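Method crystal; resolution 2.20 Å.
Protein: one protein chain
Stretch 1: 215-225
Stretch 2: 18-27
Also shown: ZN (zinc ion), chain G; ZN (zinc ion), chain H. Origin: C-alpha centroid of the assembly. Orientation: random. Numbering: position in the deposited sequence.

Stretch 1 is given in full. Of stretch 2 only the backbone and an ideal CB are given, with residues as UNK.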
# COMPACT_ATOMS: atom_id res chain seq x y z
N VAL A 215 4.17 -8.48 -21.22
CA VAL A 215 5.10 -7.36 -21.43
C VAL A 215 5.23 -6.51 -20.16
O VAL A 215 6.34 -6.13 -19.78
CB VAL A 215 4.66 -6.47 -22.62
CG1 VAL A 215 5.29 -5.08 -22.56
CG2 VAL A 215 5.01 -7.14 -23.94
N LEU A 216 4.11 -6.22 -19.52
CA LEU A 216 4.10 -5.39 -18.32
C LEU A 216 4.86 -6.04 -17.17
O LEU A 216 5.64 -5.38 -16.49
CB LEU A 216 2.66 -5.10 -17.87
CG LEU A 216 1.90 -4.01 -18.62
CD1 LEU A 216 0.47 -3.97 -18.12
CD2 LEU A 216 2.57 -2.66 -18.45
N GLN A 217 4.64 -7.33 -16.96
CA GLN A 217 5.31 -8.03 -15.87
C GLN A 217 6.78 -8.27 -16.16
O GLN A 217 7.58 -8.37 -15.23
CB GLN A 217 4.58 -9.33 -15.53
CG GLN A 217 3.21 -9.08 -14.93
CD GLN A 217 2.72 -10.21 -14.05
OE1 GLN A 217 2.66 -10.08 -12.83
NE2 GLN A 217 2.38 -11.33 -14.67
N ASP A 218 7.15 -8.33 -17.44
CA ASP A 218 8.56 -8.38 -17.83
C ASP A 218 9.28 -7.09 -17.43
O ASP A 218 10.27 -7.14 -16.71
CB ASP A 218 8.72 -8.63 -19.34
CG ASP A 218 8.68 -10.10 -19.70
OD1 ASP A 218 8.63 -10.95 -18.78
OD2 ASP A 218 8.70 -10.41 -20.92
N VAL A 219 8.75 -5.95 -17.86
CA VAL A 219 9.42 -4.68 -17.58
C VAL A 219 9.36 -4.33 -16.09
O VAL A 219 10.28 -3.72 -15.57
CB VAL A 219 8.88 -3.50 -18.43
CG1 VAL A 219 8.92 -3.85 -19.91
CG2 VAL A 219 7.48 -3.09 -18.00
N LEU A 220 8.29 -4.74 -15.41
CA LEU A 220 8.12 -4.41 -13.98
C LEU A 220 9.02 -5.23 -13.05
O LEU A 220 9.21 -4.85 -11.89
CB LEU A 220 6.66 -4.54 -13.55
CG LEU A 220 5.78 -3.33 -13.85
CD1 LEU A 220 4.31 -3.71 -13.85
CD2 LEU A 220 6.04 -2.21 -12.86
N THR A 221 9.56 -6.34 -13.55
CA THR A 221 10.53 -7.14 -12.80
C THR A 221 11.94 -7.01 -13.40
O THR A 221 12.83 -7.80 -13.09
CB THR A 221 10.12 -8.62 -12.76
OG1 THR A 221 9.93 -9.11 -14.09
CG2 THR A 221 8.82 -8.79 -11.99
N SER A 222 12.16 -6.00 -14.25
CA SER A 222 13.45 -5.78 -14.90
C SER A 222 14.47 -5.16 -13.95
O SER A 222 14.10 -4.61 -12.91
CB SER A 222 13.29 -4.85 -16.11
OG SER A 222 12.90 -3.55 -15.70
N ASP A 223 15.74 -5.22 -14.32
CA ASP A 223 16.79 -4.52 -13.59
C ASP A 223 16.53 -3.01 -13.53
O ASP A 223 16.84 -2.37 -12.53
CB ASP A 223 18.16 -4.78 -14.21
CG ASP A 223 18.64 -6.21 -14.05
OD1 ASP A 223 18.05 -6.98 -13.25
OD2 ASP A 223 19.63 -6.58 -14.71
N LYS A 224 15.98 -2.46 -14.61
CA LYS A 224 15.62 -1.04 -14.65
C LYS A 224 14.56 -0.71 -13.59
O LYS A 224 14.66 0.30 -12.89
CB LYS A 224 15.13 -0.66 -16.05
CG LYS A 224 14.71 0.80 -16.21
CD LYS A 224 15.84 1.76 -15.88
CE LYS A 224 15.46 3.20 -16.17
NZ LYS A 224 16.52 4.14 -15.71
N ALA A 225 13.56 -1.57 -13.47
CA ALA A 225 12.50 -1.39 -12.47
C ALA A 225 13.04 -1.44 -11.05
O ALA A 225 12.62 -0.65 -10.19
CB ALA A 225 11.42 -2.45 -12.65
N UNK A 18 4.45 6.41 -11.07
CA UNK A 18 5.73 7.00 -11.46
C UNK A 18 6.72 5.93 -11.94
O UNK A 18 7.53 6.20 -12.82
CB UNK A 18 6.33 7.78 -10.29
N UNK A 19 6.64 4.73 -11.37
CA UNK A 19 7.44 3.60 -11.86
C UNK A 19 7.06 3.25 -13.30
O UNK A 19 7.94 3.15 -14.16
CB UNK A 19 7.25 2.38 -10.96
N UNK A 20 5.77 3.10 -13.56
CA UNK A 20 5.29 2.84 -14.92
C UNK A 20 5.72 3.93 -15.91
O UNK A 20 6.14 3.62 -17.02
CB UNK A 20 3.76 2.72 -14.92
N UNK A 21 5.62 5.19 -15.49
CA UNK A 21 6.00 6.32 -16.35
C UNK A 21 7.46 6.22 -16.77
O UNK A 21 7.79 6.44 -17.94
CB UNK A 21 5.75 7.65 -15.63
N UNK A 22 8.33 5.89 -15.82
CA UNK A 22 9.76 5.76 -16.11
C UNK A 22 10.10 4.49 -16.89
O UNK A 22 11.20 4.38 -17.42
CB UNK A 22 10.55 5.78 -14.80
N UNK A 23 9.17 3.55 -16.96
CA UNK A 23 9.34 2.32 -17.74
C UNK A 23 8.75 2.40 -19.16
O UNK A 23 8.84 1.43 -19.91
CB UNK A 23 8.69 1.15 -16.99
N UNK A 24 8.15 3.54 -19.51
CA UNK A 24 7.57 3.74 -20.85
C UNK A 24 8.53 3.40 -21.99
O UNK A 24 8.16 2.66 -22.89
CB UNK A 24 7.11 5.19 -21.00
N UNK A 25 9.75 3.97 -21.97
CA UNK A 25 10.70 3.69 -23.05
C UNK A 25 11.01 2.20 -23.21
O UNK A 25 11.18 1.73 -24.32
CB UNK A 25 12.00 4.45 -22.80
N UNK A 26 11.07 1.49 -22.09
CA UNK A 26 11.34 0.05 -22.11
C UNK A 26 10.14 -0.70 -22.69
O UNK A 26 10.31 -1.68 -23.41
CB UNK A 26 11.66 -0.46 -20.70
N UNK A 27 8.94 -0.23 -22.39
CA UNK A 27 7.72 -0.82 -22.94
C UNK A 27 7.66 -0.56 -24.44
O UNK A 27 7.24 -1.43 -25.21
CB UNK A 27 6.48 -0.26 -22.25
ZN ZN G . 9.34 10.41 -13.77
ZN ZN H . 1.66 9.67 -18.36

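Position 18 is helical, and its ideal CB has nothing of stretch 1 within 5.5 Å. The zinc of chain G lies 5.3 Å from that CB, so a longer metal-binding side chain, Glu or His, would suit. The residue is Glu18, whose OE2 lies 2.1 Å from the zinc of chain G.

Position 19 points toward stretch 1. Its ideal CB is 5.1 Å from Leu220 CD2, and Ala225 is near. The surroundings are apolar, with room for Leu, Met or Ile. It is Leu19. Its CD2 packs on Leu220 CD2 at 3.6 Å, and its CD1 lies 4.3 Å from Ala225 CB.

Position 20 points sideways, so a short side chain would fall short of stretch 1. A longer apolar one, Leu or Met, could reach Leu216 and Leu220. Leu20 does so: its CD2 is 4.3 Å from Leu220 CD1 and 4.4 Å from Leu216 CD2.

Position 21 is out of reach of stretch 1. The zinc of chain H favours a metal ligand, though many polar residues would fit the helix. It is Glu21, with OE2 2.0 Å from that zinc.

Position 22 points toward stretch 1, but nothing there comes within 5.5 Å of its ideal CB. The zinc of chain G again suggests a ligand, one helical turn after 18. Glu22 OE2 binds it at 2.0 Å, beside Glu18.

Position 23 points toward stretch 1, with its ideal CB 4.5 Å from Val219 CG2. Val219, Leu220 and Ala225 line an apolar pocket, which would take Leu, Met or Ile. It is Leu23. Its CD1 lies 3.8 Å from Leu220 CD2 and 4.2 Å from Ala225 CB. Its CD2 lies 4.0 Å from Lys224 CG, on the aliphatic part of that chain.

Position 24 points away, so a polar residue is easily accepted. Lys24 NZ forms a salt bridge with Glu21 OE1 at 3.2 Å; the hydrogen bond within it is weak.

Position 25 is out of reach. Its phi of -58° permits proline, among many others. Pro25 makes no contact with stretch 1.

Position 26 points toward stretch 1, its ideal CB 4.4 Å from Val219 CG1. Leu, Ile or Met would suit. Leu26 CG lies 4.0 Å from Val219 CG1, and its CD2 lies 3.7 Å from Ser222 OG.

Position 27 points sideways, yet Val219 CG1 and Val215 CG1 are within 5.0 Å of its ideal CB. Ile, Leu or Val would fit. Ile27 CG1 packs on Val219 CG2 at 3.7 Å, and its CD1 reaches Leu216 CD2 at 4.1 Å.

Stretch 2 (18-27) ELLEELKPLI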
# COMPACT_ATOMS: atom_id res chain seq x y z
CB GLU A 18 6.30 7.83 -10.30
CG GLU A 18 7.74 8.33 -10.43
CD GLU A 18 8.02 9.15 -11.68
OE1 GLU A 18 7.07 9.61 -12.35
OE2 GLU A 18 9.21 9.34 -12.01
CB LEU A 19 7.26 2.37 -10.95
CG LEU A 19 7.86 1.04 -11.44
CD1 LEU A 19 9.36 1.17 -11.71
CD2 LEU A 19 7.59 -0.07 -10.43
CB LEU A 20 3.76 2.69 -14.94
CG LEU A 20 3.19 1.39 -14.35
CD1 LEU A 20 1.71 1.53 -14.07
CD2 LEU A 20 3.45 0.21 -15.27
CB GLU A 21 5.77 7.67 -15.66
CG GLU A 21 4.31 8.07 -15.46
CD GLU A 21 3.60 8.49 -16.74
OE1 GLU A 21 4.23 8.50 -17.82
OE2 GLU A 21 2.40 8.83 -16.66
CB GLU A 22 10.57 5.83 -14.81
CG GLU A 22 10.51 7.18 -14.11
CD GLU A 22 11.21 8.29 -14.88
OE1 GLU A 22 12.04 7.98 -15.76
OE2 GLU A 22 10.96 9.48 -14.60
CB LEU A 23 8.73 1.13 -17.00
CG LEU A 23 9.49 0.66 -15.77
CD1 LEU A 23 8.64 -0.29 -14.94
CD2 LEU A 23 10.81 0.01 -16.16
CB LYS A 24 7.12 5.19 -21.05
CG LYS A 24 5.66 5.46 -20.83
CD LYS A 24 5.38 6.91 -21.17
CE LYS A 24 3.97 7.32 -20.82
NZ LYS A 24 3.81 8.79 -21.00
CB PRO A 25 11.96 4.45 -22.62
CG PRO A 25 11.52 5.44 -21.61
CD PRO A 25 10.35 4.81 -20.92
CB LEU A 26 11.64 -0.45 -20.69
CG LEU A 26 12.27 -1.83 -20.55
CD1 LEU A 26 13.50 -1.98 -21.44
CD2 LEU A 26 12.65 -2.08 -19.10
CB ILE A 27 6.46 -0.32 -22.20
CG1 ILE A 27 6.47 -0.87 -20.77
CG2 ILE A 27 5.19 -0.75 -22.91
CD1 ILE A 27 5.55 -0.14 -19.82
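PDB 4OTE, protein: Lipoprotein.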